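Local coordinates for zinc finger (CCCH type) motif-containing protein (Toxoplasma gondii, PDB 7NG2) that probably reads N6-methyladenosine in messenger RNA through its YTH domain, the piece crystallised here without RNA, as part of a factor that couples m6A reading to polyadenylation, at residues 21-24 with 25-28; 127-130 with 131-135; 36-39 with 40-44. All coordinates share one frame; numbering follows the deposited sequence.

Contact 1. Residues 21-24 with 25-28; sequences SNRM and SNIY
Met24 folds back over the first turn of helix 24-33 and lays its methyl group against Tyr28. Its CG lies beside the backbone N (chi1 -86°), and two further bends along the chain carry CE round to the phenol, 3.4 Å from CE1 of Tyr28 and close to its hydroxyl. The meeting is made by the methyl, while the sulfur SD of Met24 looks instead to CG1 of Ile27 at a looser 4.4 Å. The same methionine also approaches the tyrosine through its backbone: Met24 O stands 3.4 Å above one face of the Tyr28 ring, toward its rim, and accepts a nearly linear bond from Tyr28 N (3.0 Å, 160°). This bond closes the opening helical turn.

Ile27 is buried, and its CD1 reaches CB of Ser21 at 3.7 Å; Phe60 and Trp36 continue that apolar layer. Asn26 crosses the base of the Arg23 side chain at a slant, its ND2 3.7 Å from Arg23 CB, and its side chain also touches Trp87.

Arg23 O gathers a bond from the loop and one from the helix. Ser21 OG donates to it at 2.8 Å from above the carbonyl plane, and Asn26 N adds a weak bond. With Arg23 at the N-cap position, strand 14-21 passes almost directly into the helix, a strand-to-helix junction of the YTH fold beside Trp36 and Trp87, which probably form part of the aromatic cage, as in other YTH domains.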
loop_
_atom_site.group_PDB
_atom_site.type_symbol
_atom_site.label_atom_id
_atom_site.label_comp_id
_atom_site.label_asym_id
_atom_site.label_seq_id
_atom_site.Cartn_x
_atom_site.Cartn_y
_atom_site.Cartn_z
ATOM N N SER A 21 2.718 -5.647 6.797
ATOM C CA SER A 21 3.590 -6.761 6.458
ATOM C C SER A 21 4.232 -7.285 7.728
ATOM O O SER A 21 4.798 -6.507 8.496
ATOM C CB SER A 21 4.694 -6.306 5.508
ATOM O OG SER A 21 5.537 -7.395 5.171
ATOM N N ASN A 22 4.154 -8.593 7.962
ATOM C CA ASN A 22 4.800 -9.099 9.167
ATOM C C ASN A 22 6.319 -9.120 9.046
ATOM O O ASN A 22 7.008 -9.069 10.070
ATOM C CB ASN A 22 4.233 -10.462 9.583
ATOM C CG ASN A 22 4.707 -11.594 8.696
ATOM O OD1 ASN A 22 4.745 -11.467 7.473
ATOM N ND2 ASN A 22 5.071 -12.715 9.313
ATOM N N ARG A 23 6.857 -9.156 7.827
ATOM C CA ARG A 23 8.285 -9.323 7.607
ATOM C C ARG A 23 8.784 -8.171 6.751
ATOM O O ARG A 23 8.229 -7.912 5.680
ATOM C CB ARG A 23 8.561 -10.635 6.864
ATOM C CG ARG A 23 8.287 -11.894 7.667
ATOM C CD ARG A 23 8.707 -13.132 6.884
ATOM N NE ARG A 23 8.555 -14.352 7.668
ATOM C CZ ARG A 23 9.549 -14.949 8.317
ATOM N NH1 ARG A 23 10.771 -14.435 8.277
ATOM N NH2 ARG A 23 9.321 -16.057 9.008
ATOM N N MET A 24 9.835 -7.492 7.216
ATOM C CA MET A 24 10.510 -6.523 6.359
ATOM C C MET A 24 11.031 -7.173 5.088
ATOM O O MET A 24 11.042 -6.535 4.030
ATOM C CB MET A 24 11.660 -5.843 7.106
ATOM C CG MET A 24 11.245 -4.642 7.930
ATOM S SD MET A 24 10.424 -3.339 6.988
ATOM C CE MET A 24 11.723 -2.778 5.897
ATOM N N SER A 25 11.444 -8.443 5.167
ATOM C CA SER A 25 11.943 -9.141 3.987
ATOM C C SER A 25 10.892 -9.206 2.887
ATOM O O SER A 25 11.236 -9.180 1.701
ATOM C CB SER A 25 12.442 -10.543 4.360
ATOM O OG SER A 25 11.399 -11.368 4.855
ATOM N N ASN A 26 9.612 -9.269 3.254
ATOM C CA ASN A 26 8.570 -9.242 2.231
ATOM C C ASN A 26 8.492 -7.876 1.551
ATOM O O ASN A 26 8.245 -7.795 0.340
ATOM C CB ASN A 26 7.222 -9.641 2.834
ATOM C CG ASN A 26 7.165 -11.111 3.206
ATOM O OD1 ASN A 26 7.933 -11.923 2.690
ATOM N ND2 ASN A 26 6.249 -11.458 4.096
ATOM N N ILE A 27 8.688 -6.798 2.317
ATOM C CA ILE A 27 8.762 -5.460 1.732
ATOM C C ILE A 27 9.923 -5.375 0.752
ATOM O O ILE A 27 9.786 -4.843 -0.358
ATOM C CB ILE A 27 8.879 -4.396 2.840
ATOM C CG1 ILE A 27 7.670 -4.455 3.775
ATOM C CG2 ILE A 27 9.034 -3.004 2.225
ATOM C CD1 ILE A 27 6.371 -4.079 3.109
ATOM N N TYR A 28 11.084 -5.903 1.145
ATOM C CA TYR A 28 12.245 -5.873 0.262
ATOM C C TYR A 28 11.959 -6.618 -1.034
ATOM O O TYR A 28 12.282 -6.130 -2.124
ATOM C CB TYR A 28 13.464 -6.473 0.963
ATOM C CG TYR A 28 13.862 -5.758 2.231
ATOM C CD1 TYR A 28 13.644 -4.396 2.390
ATOM C CD2 TYR A 28 14.455 -6.455 3.279
ATOM C CE1 TYR A 28 14.012 -3.745 3.558
ATOM C CE2 TYR A 28 14.823 -5.815 4.447
ATOM C CZ TYR A 28 14.599 -4.461 4.582
ATOM O OH TYR A 28 14.963 -3.826 5.746
#

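Contact 2. Residues 127-130 with 131-135; sequences RKSR and DGTEV
Thr133 turns back on Arg130 and grips its carbonyl oxygen twice. Thr133 N donates to Arg130 O at 3.1 Å (161°), closing a type II beta turn from Arg130 to Thr133, and the hydroxyl OG1 of Thr133 donates to the same oxygen at 2.9 Å. Both donors arrive from one face of the carbonyl plane. The hydroxyl can join the backbone bond because OG1 sits beside the threonine's own N (chi1 -66°). Gly132 occupies the third position of the turn with a positive phi of 90°, where a side chain would press on the preceding carbonyl. Ser129 completes the compact side: its CB packs 4.2 Å from CB of Thr133, while its hydroxyl is bonded to Leu126 O.

The other flank is looser, with an exposed arginine and no hydrogen bond across it. Arg130 bends twice along its chain and brings its guanidinium back over the start of the turn, so that Asp131 N lies over one face of the group. Arg130 NH1 comes to 2.9 Å from Asp131 N, but both are donors and do not bond, and the model holds no partner for this buried amide. The carboxylate of Asp131 leads away from the arginine, OD1 taking the backbone N of Lys20 and OD2 a weak bond from Thr38 OG1.

Arg130 NH2 lies 5.4 Å from Asp131 OD2, too far for a salt bridge. Any attraction between the two charges is probably modest, since the carboxylate is engaged by Lys20 N, whereas the doubly bonded carbonyl fixes the shape of the turn that leads into strand 134-135.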
loop_
_atom_site.group_PDB
_atom_site.type_symbol
_atom_site.label_atom_id
_atom_site.label_comp_id
_atom_site.label_asym_id
_atom_site.label_seq_id
_atom_site.Cartn_x
_atom_site.Cartn_y
_atom_site.Cartn_z
ATOM N N ARG A 127 -2.264 4.385 13.788
ATOM C CA ARG A 127 -1.411 3.268 14.170
ATOM C C ARG A 127 -2.186 1.966 14.324
ATOM O O ARG A 127 -1.589 0.891 14.227
ATOM C CB ARG A 127 -0.655 3.595 15.465
ATOM C CG ARG A 127 -1.533 3.604 16.714
ATOM C CD ARG A 127 -0.724 3.705 18.014
ATOM N NE ARG A 127 -1.606 3.836 19.174
ATOM C CZ ARG A 127 -2.178 4.976 19.551
ATOM N NH1 ARG A 127 -1.950 6.093 18.871
ATOM N NH2 ARG A 127 -2.981 5.006 20.607
ATOM N N LYS A 128 -3.493 2.027 14.561
ATOM C CA LYS A 128 -4.277 0.813 14.730
ATOM C C LYS A 128 -4.823 0.279 13.411
ATOM O O LYS A 128 -5.623 -0.661 13.421
ATOM C CB LYS A 128 -5.389 1.016 15.764
ATOM C CG LYS A 128 -4.872 1.461 17.130
ATOM C CD LYS A 128 -5.710 0.891 18.266
ATOM C CE LYS A 128 -5.480 -0.606 18.429
ATOM N NZ LYS A 128 -4.259 -0.904 19.233
ATOM N N SER A 129 -4.381 0.835 12.286
ATOM C CA SER A 129 -4.794 0.329 10.985
ATOM C C SER A 129 -4.403 -1.131 10.833
ATOM O O SER A 129 -3.284 -1.529 11.162
ATOM C CB SER A 129 -4.104 1.125 9.880
ATOM O OG SER A 129 -4.437 2.498 9.954
ATOM N N ARG A 130 -5.324 -1.924 10.314
ATOM C CA ARG A 130 -5.051 -3.309 9.972
ATOM C C ARG A 130 -4.767 -3.430 8.477
ATOM O O ARG A 130 -4.942 -2.488 7.702
ATOM C CB ARG A 130 -6.230 -4.199 10.375
ATOM C CG ARG A 130 -6.231 -4.584 11.851
ATOM C CD ARG A 130 -5.189 -5.668 12.120
ATOM N NE ARG A 130 -5.400 -6.861 11.298
ATOM C CZ ARG A 130 -4.596 -7.262 10.315
ATOM N NH1 ARG A 130 -3.497 -6.576 10.007
ATOM N NH2 ARG A 130 -4.890 -8.364 9.636
ATOM N N ASP A 131 -4.328 -4.613 8.074
ATOM C CA ASP A 131 -4.035 -4.841 6.669
ATOM C C ASP A 131 -5.296 -4.637 5.832
ATOM O O ASP A 131 -6.330 -5.252 6.093
ATOM C CB ASP A 131 -3.521 -6.267 6.500
ATOM C CG ASP A 131 -3.073 -6.555 5.094
ATOM O OD1 ASP A 131 -2.267 -5.772 4.566
ATOM O OD2 ASP A 131 -3.513 -7.569 4.523
ATOM N N GLY A 132 -5.212 -3.755 4.834
ATOM C CA GLY A 132 -6.326 -3.448 3.956
ATOM C C GLY A 132 -7.227 -2.313 4.402
ATOM O O GLY A 132 -8.207 -2.025 3.706
ATOM N N THR A 133 -6.936 -1.669 5.529
ATOM C CA THR A 133 -7.773 -0.572 5.989
ATOM C C THR A 133 -7.750 0.565 4.969
ATOM O O THR A 133 -6.683 1.033 4.579
ATOM C CB THR A 133 -7.249 -0.056 7.330
ATOM O OG1 THR A 133 -7.402 -1.063 8.343
ATOM C CG2 THR A 133 -8.003 1.199 7.755
ATOM N N GLU A 134 -8.930 1.033 4.575
ATOM C CA GLU A 134 -9.018 2.158 3.651
ATOM C C GLU A 134 -9.023 3.477 4.414
ATOM O O GLU A 134 -9.587 3.577 5.506
ATOM C CB GLU A 134 -10.270 2.067 2.770
ATOM C CG GLU A 134 -10.206 3.005 1.575
ATOM C CD GLU A 134 -11.289 2.796 0.532
ATOM O OE1 GLU A 134 -12.149 1.901 0.682
ATOM O OE2 GLU A 134 -11.285 3.567 -0.451
ATOM N N VAL A 135 -8.318 4.472 3.878
ATOM C CA VAL A 135 -8.387 5.815 4.455
ATOM C C VAL A 135 -9.103 6.759 3.498
ATOM O O VAL A 135 -9.066 6.570 2.277
ATOM C CB VAL A 135 -7.013 6.375 4.871
ATOM C CG1 VAL A 135 -6.382 5.532 5.966
ATOM C CG2 VAL A 135 -6.104 6.524 3.670
#

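Contact 3. Residues 36-39 with 40-44; sequences WATS and KGNSR
Ser39 and Asn42 meet at the mouth of helix 40-52, where the serine hydroxyl caps the first turn. With its OG swung between the backbone N and the carbonyl carbon (chi1 73°), Ser39 accepts a well-aligned bond from Asn42 N at 3.1 Å (163°). The same rotamer sets OG 3.3 Å from CB of Asn42, a snug fit alongside the bond.

Thr38, one residue earlier, crosses the Asn42 side chain at about a right angle. Its OG1, anti to the backbone N (chi1 -171°), lies 3.4 Å from CB of Asn42 and has its weak polar partner in the carboxylate of Asp131. Its methyl CG2 sits against both Ser43 OG and Asn42 CB, 3.5 Å from each. The amide of Asn42 leads on past both residues: ND2 donates to Asp131 O, and OD1 takes a weak bond from Lys45 NZ.

Ser43 folds its hydroxyl back on the turn. OG donates to Ser39 O at 2.8 Å from above the carbonyl plane, while Ser43 N binds the same oxygen at 2.7 Å. A water donates to Ser43 OG (2.7 Å) and accepts from Thr38 N, so the buried hydroxyl of Ser43 both donates, to Ser39 O, and accepts, from the water. The bond from Asn42 N to Ser39 OG makes this a serine N-cap, here where strand 35-36 leads into helix 40-52 in the YTH domain.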
loop_
_atom_site.group_PDB
_atom_site.type_symbol
_atom_site.label_atom_id
_atom_site.label_comp_id
_atom_site.label_asym_id
_atom_site.label_seq_id
_atom_site.Cartn_x
_atom_site.Cartn_y
_atom_site.Cartn_z
ATOM N N TRP A 36 3.034 -7.809 -4.892
ATOM C CA TRP A 36 2.451 -7.982 -3.567
ATOM C C TRP A 36 1.373 -9.055 -3.648
ATOM O O TRP A 36 0.912 -9.412 -4.732
ATOM C CB TRP A 36 1.864 -6.662 -3.026
ATOM C CG TRP A 36 1.621 -6.710 -1.553
ATOM C CD1 TRP A 36 0.420 -6.644 -0.919
ATOM C CD2 TRP A 36 2.614 -6.841 -0.529
ATOM N NE1 TRP A 36 0.600 -6.728 0.443
ATOM C CE2 TRP A 36 1.939 -6.857 0.706
ATOM C CE3 TRP A 36 4.009 -6.966 -0.541
ATOM C CZ2 TRP A 36 2.611 -6.975 1.928
ATOM C CZ3 TRP A 36 4.677 -7.089 0.671
ATOM C CH2 TRP A 36 3.975 -7.090 1.889
ATOM N N ALA A 37 0.966 -9.554 -2.481
ATOM C CA ALA A 37 -0.215 -10.396 -2.372
ATOM C C ALA A 37 -0.836 -10.135 -1.011
ATOM O O ALA A 37 -0.141 -9.773 -0.058
ATOM C CB ALA A 37 0.101 -11.891 -2.548
ATOM N N THR A 38 -2.144 -10.336 -0.915
ATOM C CA THR A 38 -2.850 -10.077 0.331
ATOM C C THR A 38 -3.890 -11.173 0.552
ATOM O O THR A 38 -4.030 -12.100 -0.251
ATOM C CB THR A 38 -3.409 -8.644 0.343
ATOM O OG1 THR A 38 -3.920 -8.324 1.641
ATOM C CG2 THR A 38 -4.514 -8.492 -0.678
ATOM N N SER A 39 -4.603 -11.077 1.670
ATOM C CA SER A 39 -5.638 -12.047 1.996
ATOM C C SER A 39 -6.683 -12.100 0.882
ATOM O O SER A 39 -6.827 -11.175 0.082
ATOM C CB SER A 39 -6.307 -11.659 3.311
ATOM O OG SER A 39 -7.137 -10.524 3.105
ATOM N N LYS A 40 -7.425 -13.208 0.828
ATOM C CA LYS A 40 -8.427 -13.347 -0.224
ATOM C C LYS A 40 -9.489 -12.254 -0.129
ATOM O O LYS A 40 -9.907 -11.695 -1.151
ATOM C CB LYS A 40 -9.024 -14.753 -0.208
ATOM C CG LYS A 40 -7.985 -15.819 -0.554
ATOM C CD LYS A 40 -8.600 -17.180 -0.837
ATOM C CE LYS A 40 -7.737 -17.968 -1.815
ATOM N NZ LYS A 40 -7.909 -17.491 -3.221
ATOM N N GLY A 41 -9.909 -11.907 1.092
ATOM C CA GLY A 41 -10.863 -10.818 1.259
ATOM C C GLY A 41 -10.325 -9.483 0.778
ATOM O O GLY A 41 -11.007 -8.746 0.057
ATOM N N ASN A 42 -9.091 -9.151 1.172
ATOM C CA ASN A 42 -8.501 -7.893 0.722
ATOM C C ASN A 42 -8.237 -7.919 -0.772
ATOM O O ASN A 42 -8.293 -6.873 -1.428
ATOM C CB ASN A 42 -7.196 -7.607 1.470
ATOM C CG ASN A 42 -7.417 -7.075 2.867
ATOM O OD1 ASN A 42 -8.488 -6.568 3.191
ATOM N ND2 ASN A 42 -6.390 -7.174 3.706
ATOM N N SER A 43 -7.951 -9.104 -1.320
ATOM C CA SER A 43 -7.700 -9.220 -2.751
ATOM C C SER A 43 -8.937 -8.842 -3.548
ATOM O O SER A 43 -8.843 -8.148 -4.568
ATOM C CB SER A 43 -7.291 -10.653 -3.088
ATOM O OG SER A 43 -6.009 -10.976 -2.575
ATOM N N ARG A 44 -10.109 -9.288 -3.099
ATOM C CA ARG A 44 -11.339 -8.929 -3.792
ATOM C C ARG A 44 -11.604 -7.435 -3.669
ATOM O O ARG A 44 -11.958 -6.776 -4.653
ATOM C CB ARG A 44 -12.508 -9.732 -3.229
ATOM C CG ARG A 44 -13.781 -9.570 -4.037
ATOM C CD ARG A 44 -13.988 -10.771 -4.962
ATOM N NE ARG A 44 -12.894 -10.943 -5.913
ATOM C CZ ARG A 44 -12.790 -10.272 -7.053
ATOM N NH1 ARG A 44 -13.713 -9.379 -7.369
ATOM N NH2 ARG A 44 -11.766 -10.482 -7.867
HETATM O O HOH W 1 -3.463 -10.837 -3.479
#

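How the contacts relate
Contacts 1 and 3 are both loop-to-helix starts, contact 2 a turn before an edge strand, and all three lie in the YTH domain. The centres of contacts 1 and 3 are about 16 Å apart, yet the indole of Trp36 spans the gap, its CH2 3.6 Å from Ser21 OG. Contact 2 meets contact 3 through Asp131, which approaches both Asn42 and Thr38. Contacts 1 and 2 do not touch; their nearest atoms are about 5 Å apart. Trp36 and Trp87, packed edge-to-face, probably line the methyladenosine pocket, as in other YTH domains; an isopropyl alcohol, probably from the crystallisation liquor, lies about 4 Å from the Asn26 side chain.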